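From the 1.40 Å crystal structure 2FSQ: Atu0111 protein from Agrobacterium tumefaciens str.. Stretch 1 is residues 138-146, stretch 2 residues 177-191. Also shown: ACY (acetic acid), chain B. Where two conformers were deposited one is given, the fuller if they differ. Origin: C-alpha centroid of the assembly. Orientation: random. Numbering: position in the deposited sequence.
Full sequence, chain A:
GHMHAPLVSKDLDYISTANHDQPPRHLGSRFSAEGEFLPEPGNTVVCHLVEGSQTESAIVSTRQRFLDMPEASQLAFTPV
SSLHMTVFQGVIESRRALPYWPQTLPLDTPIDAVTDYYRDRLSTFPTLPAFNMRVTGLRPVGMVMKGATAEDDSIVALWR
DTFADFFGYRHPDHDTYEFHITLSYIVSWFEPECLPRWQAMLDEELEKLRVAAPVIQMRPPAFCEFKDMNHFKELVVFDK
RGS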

ATOM      1  N   LEU A 138     -12.183   4.017   4.541  1.00 13.85           N
ATOM      2  CA  LEU A 138     -11.240   3.696   5.617  1.00 14.18           C
ATOM      3  C   LEU A 138     -11.571   2.336   6.172  1.00 14.37           C
ATOM      4  O   LEU A 138     -12.736   1.973   6.318  1.00 14.44           O
ATOM      5  CB  LEU A 138     -11.332   4.702   6.774  1.00 15.57           C
ATOM      6  CG  LEU A 138     -10.629   6.043   6.799  1.00 18.30           C
ATOM      7  CD1 LEU A 138     -10.749   6.634   8.197  1.00 15.56           C
ATOM      8  CD2 LEU A 138      -9.177   5.882   6.413  1.00 18.73           C
ATOM      9  N   ARG A 139     -10.532   1.608   6.541  0.60 13.01           N
ATOM     10  CA  ARG A 139     -10.694   0.301   7.173  0.60 13.31           C
ATOM     11  C   ARG A 139      -9.510   0.153   8.125  0.60 13.74           C
ATOM     12  O   ARG A 139      -8.589   0.954   8.089  0.60 13.27           O
ATOM     13  CB  ARG A 139     -10.696  -0.771   6.093  0.60 13.40           C
ATOM     14  CG  ARG A 139      -9.448  -0.690   5.233  0.60 13.01           C
ATOM     15  CD  ARG A 139      -9.530  -1.497   3.978  0.60 14.87           C
ATOM     16  NE  ARG A 139      -8.364  -1.203   3.149  0.60 17.19           N
ATOM     17  CZ  ARG A 139      -8.200  -1.635   1.907  0.60 14.72           C
ATOM     18  NH1 ARG A 139      -9.127  -2.391   1.333  0.60 17.94           N
ATOM     19  NH2 ARG A 139      -7.097  -1.313   1.240  0.60 15.71           N
ATOM     20  N   PRO A 140      -9.540  -0.848   9.017  1.00 14.28           N
ATOM     21  CA  PRO A 140      -8.417  -0.942   9.971  1.00 14.52           C
ATOM     22  C   PRO A 140      -7.018  -0.983   9.358  1.00 14.45           C
ATOM     23  O   PRO A 140      -6.075  -0.490   9.977  1.00 15.16           O
ATOM     24  CB  PRO A 140      -8.719  -2.229  10.735  1.00 15.64           C
ATOM     25  CG  PRO A 140     -10.210  -2.285  10.712  1.00 15.45           C
ATOM     26  CD  PRO A 140     -10.568  -1.867   9.298  1.00 15.26           C
ATOM     27  N   VAL A 141      -6.882  -1.525   8.146  1.00 13.49           N
ATOM     28  CA  VAL A 141      -5.565  -1.547   7.509  1.00 13.19           C
ATOM     29  C   VAL A 141      -5.167  -0.239   6.818  1.00 11.83           C
ATOM     30  O   VAL A 141      -4.017  -0.091   6.403  1.00 12.47           O
ATOM     31  CB  VAL A 141      -5.379  -2.729   6.518  1.00 12.80           C
ATOM     32  CG1 VAL A 141      -5.409  -4.053   7.265  1.00 14.49           C
ATOM     33  CG2 VAL A 141      -6.411  -2.721   5.409  1.00 13.92           C
ATOM     34  N   GLY A 142      -6.106   0.698   6.650  1.00 12.19           N
ATOM     35  CA  GLY A 142      -5.731   1.967   6.041  1.00 12.51           C
ATOM     36  C   GLY A 142      -6.779   2.605   5.145  1.00 12.29           C
ATOM     37  O   GLY A 142      -7.968   2.433   5.350  1.00 14.43           O
HETATM   38  N   MSE A 143      -6.317   3.317   4.120  0.60 11.90           N
HETATM   39  CA  MSE A 143      -7.177   4.176   3.304  0.60 12.54           C
HETATM   40  C   MSE A 143      -7.350   3.637   1.906  0.60 12.17           C
HETATM   41  O   MSE A 143      -6.357   3.321   1.236  0.60 11.92           O
HETATM   42  CB  MSE A 143      -6.540   5.544   3.164  0.60 12.72           C
HETATM   43  CG  MSE A 143      -6.253   6.210   4.474  0.60 12.95           C
HETATM   44 SE   MSE A 143      -4.862   7.556   4.383  0.45 16.15          SE
HETATM   45  CE  MSE A 143      -5.526   8.634   2.913  0.60 17.30           C
ATOM     46  N   VAL A 144      -8.597   3.565   1.453  1.00 12.72           N
ATOM     47  CA  VAL A 144      -8.878   3.197   0.079  1.00 13.13           C
ATOM     48  C   VAL A 144      -8.905   4.509  -0.716  1.00 12.82           C
ATOM     49  O   VAL A 144      -9.462   5.517  -0.250  1.00 13.30           O
ATOM     50  CB  VAL A 144     -10.227   2.496  -0.047  1.00 13.78           C
ATOM     51  CG1 VAL A 144     -10.537   2.183  -1.509  1.00 15.53           C
ATOM     52  CG2 VAL A 144     -10.236   1.220   0.792  1.00 16.00           C
HETATM   53  N   MSE A 145      -8.359   4.491  -1.926  0.60 13.48           N
HETATM   54  CA  MSE A 145      -8.288   5.697  -2.739  0.60 15.31           C
HETATM   55  C   MSE A 145      -8.646   5.464  -4.178  0.60 14.11           C
HETATM   56  O   MSE A 145      -8.487   4.361  -4.700  0.60 13.58           O
HETATM   57  CB  MSE A 145      -6.875   6.225  -2.718  0.60 15.39           C
HETATM   58  CG  MSE A 145      -6.411   6.460  -1.315  0.60 16.29           C
HETATM   59 SE   MSE A 145      -4.492   6.756  -1.129  0.45 21.92          SE
HETATM   60  CE  MSE A 145      -4.266   8.232  -2.355  0.60 20.60           C
ATOM     61  N   LYS A 146      -9.120   6.529  -4.813  0.60 13.50           N
ATOM     62  CA  LYS A 146      -9.289   6.555  -6.248  0.60 14.61           C
ATOM     63  C   LYS A 146      -8.832   7.920  -6.749  0.60 13.17           C
ATOM     64  O   LYS A 146      -8.467   8.811  -5.979  0.60 12.63           O
ATOM     65  CB  LYS A 146     -10.752   6.294  -6.654  0.60 14.81           C
ATOM     66  CG  LYS A 146     -11.225   4.838  -6.518  0.60 18.59           C
ATOM     67  CD  LYS A 146     -12.636   4.669  -7.051  0.60 18.60           C
ATOM     68  CE  LYS A 146     -12.675   4.595  -8.577  0.60 22.25           C
ATOM     69  NZ  LYS A 146     -11.852   3.499  -9.160  0.60 20.57           N
ATOM     70  N   TYR A 177      -7.264  -3.030  -9.933  1.00 12.80           N
ATOM     71  CA  TYR A 177      -6.407  -2.723  -8.790  1.00 12.10           C
ATOM     72  C   TYR A 177      -7.034  -1.718  -7.823  1.00 12.45           C
ATOM     73  O   TYR A 177      -7.506  -0.658  -8.254  1.00 13.59           O
ATOM     74  CB  TYR A 177      -5.045  -2.212  -9.305  1.00 12.25           C
ATOM     75  CG  TYR A 177      -4.063  -1.940  -8.189  1.00 11.61           C
ATOM     76  CD1 TYR A 177      -3.443  -2.980  -7.509  1.00 12.52           C
ATOM     77  CD2 TYR A 177      -3.790  -0.637  -7.791  1.00 11.48           C
ATOM     78  CE1 TYR A 177      -2.574  -2.741  -6.471  1.00 11.09           C
ATOM     79  CE2 TYR A 177      -2.918  -0.378  -6.738  1.00 12.12           C
ATOM     80  CZ  TYR A 177      -2.314  -1.431  -6.071  1.00 12.02           C
ATOM     81  OH  TYR A 177      -1.451  -1.193  -5.013  1.00 12.63           O
ATOM     82  N   GLU A 178      -7.007  -2.037  -6.524  1.00 11.33           N
ATOM     83  CA  GLU A 178      -7.474  -1.111  -5.503  1.00 12.08           C
ATOM     84  C   GLU A 178      -6.303  -0.297  -4.924  1.00 11.52           C
ATOM     85  O   GLU A 178      -5.424  -0.832  -4.222  1.00 11.53           O
ATOM     86  CB  GLU A 178      -8.185  -1.885  -4.384  1.00 12.71           C
ATOM     87  CG  GLU A 178      -8.731  -0.978  -3.291  1.00 14.87           C
ATOM     88  CD  GLU A 178      -9.489  -1.743  -2.237  1.00 18.54           C
ATOM     89  OE1 GLU A 178      -8.850  -2.489  -1.471  1.00 23.08           O
ATOM     90  OE2 GLU A 178     -10.720  -1.580  -2.176  1.00 23.83           O
ATOM     91  N   PHE A 179      -6.288   0.992  -5.245  1.00 11.10           N
ATOM     92  CA  PHE A 179      -5.297   1.885  -4.676  1.00 11.12           C
ATOM     93  C   PHE A 179      -5.556   2.100  -3.197  1.00 11.36           C
ATOM     94  O   PHE A 179      -6.697   2.217  -2.765  1.00 11.32           O
ATOM     95  CB  PHE A 179      -5.292   3.228  -5.407  1.00 11.61           C
ATOM     96  CG  PHE A 179      -4.825   3.138  -6.826  1.00 12.80           C
ATOM     97  CD1 PHE A 179      -3.467   3.138  -7.132  1.00 13.27           C
ATOM     98  CD2 PHE A 179      -5.748   3.051  -7.861  1.00 14.80           C
ATOM     99  CE1 PHE A 179      -3.048   3.053  -8.456  1.00 14.52           C
ATOM    100  CE2 PHE A 179      -5.325   2.967  -9.169  1.00 14.90           C
ATOM    101  CZ  PHE A 179      -3.983   2.959  -9.469  1.00 14.67           C
ATOM    102  N   HIS A 180      -4.485   2.198  -2.422  1.00 10.75           N
ATOM    103  CA  HIS A 180      -4.643   2.345  -0.984  1.00 11.50           C
ATOM    104  C   HIS A 180      -3.381   2.876  -0.351  1.00 10.66           C
ATOM    105  O   HIS A 180      -2.297   2.805  -0.952  1.00 11.32           O
ATOM    106  CB  HIS A 180      -5.017   1.007  -0.353  1.00 12.25           C
ATOM    107  CG  HIS A 180      -4.007  -0.064  -0.598  1.00 11.42           C
ATOM    108  ND1 HIS A 180      -3.907  -0.728  -1.806  1.00 11.85           N
ATOM    109  CD2 HIS A 180      -3.040  -0.580   0.200  1.00 13.67           C
ATOM    110  CE1 HIS A 180      -2.921  -1.611  -1.739  1.00 13.48           C
ATOM    111  NE2 HIS A 180      -2.388  -1.550  -0.530  1.00 13.90           N
ATOM    112  N   ILE A 181      -3.525   3.424   0.853  1.00 11.16           N
ATOM    113  CA  ILE A 181      -2.376   3.665   1.719  1.00 11.35           C
ATOM    114  C   ILE A 181      -2.513   2.751   2.935  1.00 10.75           C
ATOM    115  O   ILE A 181      -3.509   2.783   3.651  1.00 12.15           O
ATOM    116  CB  ILE A 181      -2.300   5.139   2.155  1.00 11.99           C
ATOM    117  CG1 ILE A 181      -1.938   5.987   0.933  1.00 13.33           C
ATOM    118  CG2 ILE A 181      -1.275   5.312   3.272  1.00 13.65           C
ATOM    119  CD1 ILE A 181      -1.856   7.479   1.183  1.00 17.58           C
ATOM    120  N   THR A 182      -1.505   1.922   3.149  1.00 10.75           N
ATOM    121  CA  THR A 182      -1.504   1.019   4.288  1.00 10.98           C
ATOM    122  C   THR A 182      -1.107   1.784   5.551  1.00 11.37           C
ATOM    123  O   THR A 182      -0.076   2.445   5.585  1.00 12.91           O
ATOM    124  CB  THR A 182      -0.518  -0.117   4.014  1.00 11.58           C
ATOM    125  OG1 THR A 182      -1.010  -0.875   2.900  1.00 13.21           O
ATOM    126  CG2 THR A 182      -0.355  -1.033   5.257  1.00 13.65           C
ATOM    127  N   LEU A 183      -1.958   1.701   6.567  1.00 11.17           N
ATOM    128  CA  LEU A 183      -1.601   2.178   7.897  1.00 12.41           C
ATOM    129  C   LEU A 183      -1.151   1.011   8.783  1.00 12.19           C
ATOM    130  O   LEU A 183      -0.340   1.201   9.687  1.00 13.25           O
ATOM    131  CB  LEU A 183      -2.781   2.900   8.559  1.00 12.12           C
ATOM    132  CG  LEU A 183      -3.221   4.198   7.876  1.00 14.26           C
ATOM    133  CD1 LEU A 183      -4.380   4.788   8.641  1.00 16.61           C
ATOM    134  CD2 LEU A 183      -2.077   5.200   7.781  1.00 16.58           C
ATOM    135  N   SER A 184      -1.682  -0.187   8.533  1.00 12.14           N
ATOM    136  CA  SER A 184      -1.350  -1.328   9.394  1.00 11.98           C
ATOM    137  C   SER A 184      -1.600  -2.630   8.670  1.00 11.80           C
ATOM    138  O   SER A 184      -2.248  -2.659   7.617  1.00 11.94           O
ATOM    139  CB  SER A 184      -2.187  -1.317  10.684  1.00 13.01           C
ATOM    140  OG  SER A 184      -3.506  -1.763  10.448  1.00 13.61           O
ATOM    141  N   TYR A 185      -1.107  -3.707   9.273  1.00 11.44           N
ATOM    142  CA  TYR A 185      -1.454  -5.061   8.864  1.00 11.52           C
ATOM    143  C   TYR A 185      -2.227  -5.733   9.981  1.00 12.46           C
ATOM    144  O   TYR A 185      -1.902  -5.558  11.157  1.00 12.39           O
ATOM    145  CB  TYR A 185      -0.187  -5.866   8.576  1.00 12.57           C
ATOM    146  CG  TYR A 185       0.460  -5.486   7.274  1.00 12.77           C
ATOM    147  CD1 TYR A 185       0.196  -6.224   6.116  1.00 13.90           C
ATOM    148  CD2 TYR A 185       1.289  -4.374   7.176  1.00 12.81           C
ATOM    149  CE1 TYR A 185       0.751  -5.867   4.906  1.00 13.71           C
ATOM    150  CE2 TYR A 185       1.859  -4.010   5.951  1.00 11.56           C
ATOM    151  CZ  TYR A 185       1.572  -4.762   4.826  1.00 12.74           C
ATOM    152  OH  TYR A 185       2.130  -4.427   3.623  1.00 14.45           O
ATOM    153  N   ILE A 186      -3.199  -6.554   9.613  1.00 13.05           N
ATOM    154  CA  ILE A 186      -3.924  -7.349  10.606  1.00 13.08           C
ATOM    155  C   ILE A 186      -3.013  -8.491  11.078  1.00 13.26           C
ATOM    156  O   ILE A 186      -2.561  -9.306  10.267  1.00 13.41           O
ATOM    157  CB  ILE A 186      -5.205  -7.964  10.019  1.00 14.22           C
ATOM    158  CG1 ILE A 186      -6.046  -6.898   9.309  1.00 15.85           C
ATOM    159  CG2 ILE A 186      -5.979  -8.731  11.102  1.00 16.68           C
ATOM    160  CD1 ILE A 186      -6.649  -5.900  10.221  1.00 20.01           C
ATOM    161  N   VAL A 187      -2.737  -8.538  12.384  1.00 13.24           N
ATOM    162  CA  VAL A 187      -1.950  -9.622  12.973  1.00 12.79           C
ATOM    163  C   VAL A 187      -2.826 -10.777  13.452  1.00 13.27           C
ATOM    164  O   VAL A 187      -2.462 -11.952  13.272  1.00 12.84           O
ATOM    165  CB  VAL A 187      -1.081  -9.096  14.131  1.00 13.02           C
ATOM    166  CG1 VAL A 187      -0.185 -10.216  14.687  1.00 14.35           C
ATOM    167  CG2 VAL A 187      -0.250  -7.920  13.664  1.00 13.20           C
ATOM    168  N   SER A 188      -3.972 -10.439  14.056  1.00 13.44           N
ATOM    169  CA  SER A 188      -4.973 -11.435  14.455  1.00 14.96           C
ATOM    170  C   SER A 188      -6.355 -10.893  14.181  1.00 15.41           C
ATOM    171  O   SER A 188      -6.571  -9.689  14.294  1.00 15.72           O
ATOM    172  CB  SER A 188      -4.838 -11.841  15.929  1.00 15.24           C
ATOM    173  OG  SER A 188      -4.957 -10.732  16.811  1.00 16.38           O
ATOM    174  N   TRP A 189      -7.270 -11.773  13.781  1.00 16.37           N
ATOM    175  CA  TRP A 189      -8.610 -11.347  13.378  1.00 17.24           C
ATOM    176  C   TRP A 189      -9.376 -10.757  14.558  1.00 18.12           C
ATOM    177  O   TRP A 189      -9.118 -11.099  15.713  1.00 18.25           O
ATOM    178  CB  TRP A 189      -9.375 -12.515  12.723  1.00 17.88           C
ATOM    179  CG  TRP A 189      -8.644 -13.141  11.547  1.00 18.77           C
ATOM    180  CD1 TRP A 189      -8.201 -14.439  11.457  1.00 19.04           C
ATOM    181  CD2 TRP A 189      -8.265 -12.505  10.321  1.00 18.15           C
ATOM    182  NE1 TRP A 189      -7.573 -14.643  10.249  1.00 19.91           N
ATOM    183  CE2 TRP A 189      -7.609 -13.483   9.524  1.00 17.27           C
ATOM    184  CE3 TRP A 189      -8.447 -11.220   9.795  1.00 18.65           C
ATOM    185  CZ2 TRP A 189      -7.103 -13.199   8.249  1.00 18.84           C
ATOM    186  CZ3 TRP A 189      -7.942 -10.937   8.520  1.00 19.93           C
ATOM    187  CH2 TRP A 189      -7.284 -11.931   7.759  1.00 18.85           C
ATOM    188  N   PHE A 190     -10.297  -9.843  14.260  1.00 18.29           N
ATOM    189  CA  PHE A 190     -11.051  -9.133  15.296  1.00 19.34           C
ATOM    190  C   PHE A 190     -12.278  -9.922  15.714  1.00 20.65           C
ATOM    191  O   PHE A 190     -12.990 -10.463  14.866  1.00 21.15           O
ATOM    192  CB  PHE A 190     -11.547  -7.773  14.769  1.00 18.88           C
ATOM    193  CG  PHE A 190     -10.496  -6.692  14.698  1.00 17.31           C
ATOM    194  CD1 PHE A 190      -9.129  -6.979  14.613  1.00 17.64           C
ATOM    195  CD2 PHE A 190     -10.897  -5.359  14.650  1.00 16.61           C
ATOM    196  CE1 PHE A 190      -8.195  -5.950  14.521  1.00 16.20           C
ATOM    197  CE2 PHE A 190      -9.980  -4.336  14.560  1.00 16.58           C
ATOM    198  CZ  PHE A 190      -8.616  -4.632  14.492  1.00 17.31           C
ATOM    199  N   GLU A 191     -12.532  -9.977  17.020  1.00 21.72           N
ATOM    200  CA  GLU A 191     -13.795 -10.517  17.525  1.00 23.06           C
ATOM    201  C   GLU A 191     -14.942  -9.651  17.020  1.00 22.50           C
ATOM    202  O   GLU A 191     -14.812  -8.422  16.967  1.00 21.75           O
ATOM    203  CB  GLU A 191     -13.803 -10.579  19.053  1.00 23.78           C
ATOM    204  CG  GLU A 191     -12.806 -11.580  19.663  1.00 27.30           C
ATOM    205  CD  GLU A 191     -13.163 -13.050  19.412  1.00 30.76           C
ATOM    206  OE1 GLU A 191     -14.308 -13.354  18.999  1.00 34.49           O
ATOM    207  OE2 GLU A 191     -12.288 -13.918  19.642  1.00 34.69           O
TER
HETATM  208  C   ACY B 450       0.666  -1.840   0.062  1.00 28.03           C
HETATM  209  O   ACY B 450       1.120  -1.113   0.986  1.00 28.20           O
HETATM  210  OXT ACY B 450       0.856  -1.624  -1.165  1.00 28.57           O
HETATM  211  CH3 ACY B 450      -0.204  -3.007   0.435  1.00 28.45           C
HETATM  212  O   HOH W   1      -5.338   0.151   3.137  1.00 21.81           O
HETATM  213  O   HOH W   2      -6.235  -3.206  -1.160  1.00 29.69           O
HETATM  214  O   HOH W   3      -8.866   2.125  -6.070  1.00 13.53           O

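The backbone evidence identifies an antiparallel pairing: the strand from Gly-142 onward and the strand that ends at Thr-182 run at 156° to each other, and three hydrogen bonds link the two segments. Met-143 N donates to Ile-181 O (2.9 Å, 167° at the hydrogen) and Ile-181 N returns to Met-143 O (2.9 Å, 150°), the reciprocal pair expected of a hydrogen-bonded bridge; Met-145 N reaches Phe-179 O at 2.9 Å. Met-145 O and Phe-179 O, 3.4 Å apart, are both acceptors and form no hydrogen bond; Met-145 O is instead linked through water 3, which donates to Met-145 O (2.6 Å) and accepts from Phe-179 N (2.9 Å).

At the other end, the type I turn from Arg-139 to Gly-142 presents two carbonyls to the second stretch. Val-141 O accepts from both Leu-183 N (2.7 Å, 152°) and Ser-184 N (3.2 Å, 162°), while Ser-184 OG donates to Pro-140 O at 2.9 Å. Gly-142, at phi/psi 145/-148, suits this place: an ideal CB would lie 2.1 Å from Ile-181 O, and the backbone angles would also jam it against the preceding carbonyl.

The charged contact is a salt bridge, Arg-139 NH1 to Glu-178 OE1 at 2.8 Å and 154°, with the carboxylate oxygen near the guanidinium plane. Water 2 closes a second path, accepting from Arg-139 NH2 (3.2 Å) and donating to Glu-178 OE1 (2.7 Å). Water 1 similarly joins Arg-139 NH2 (3.0 Å) to Ile-181 O (3.2 Å).

Apolar packing accompanies the pairing. The selenomethionines Met-143 and Met-145 share a sheet face with Ile-181, where Met-145 SE approaches Ile-181 CG1 to 3.4 Å and Met-143 SE lies 4.2 Å from Ile-181 CB. Beside the turn, Val-141 CG1 meets Ile-186 CG1 at 3.6 Å.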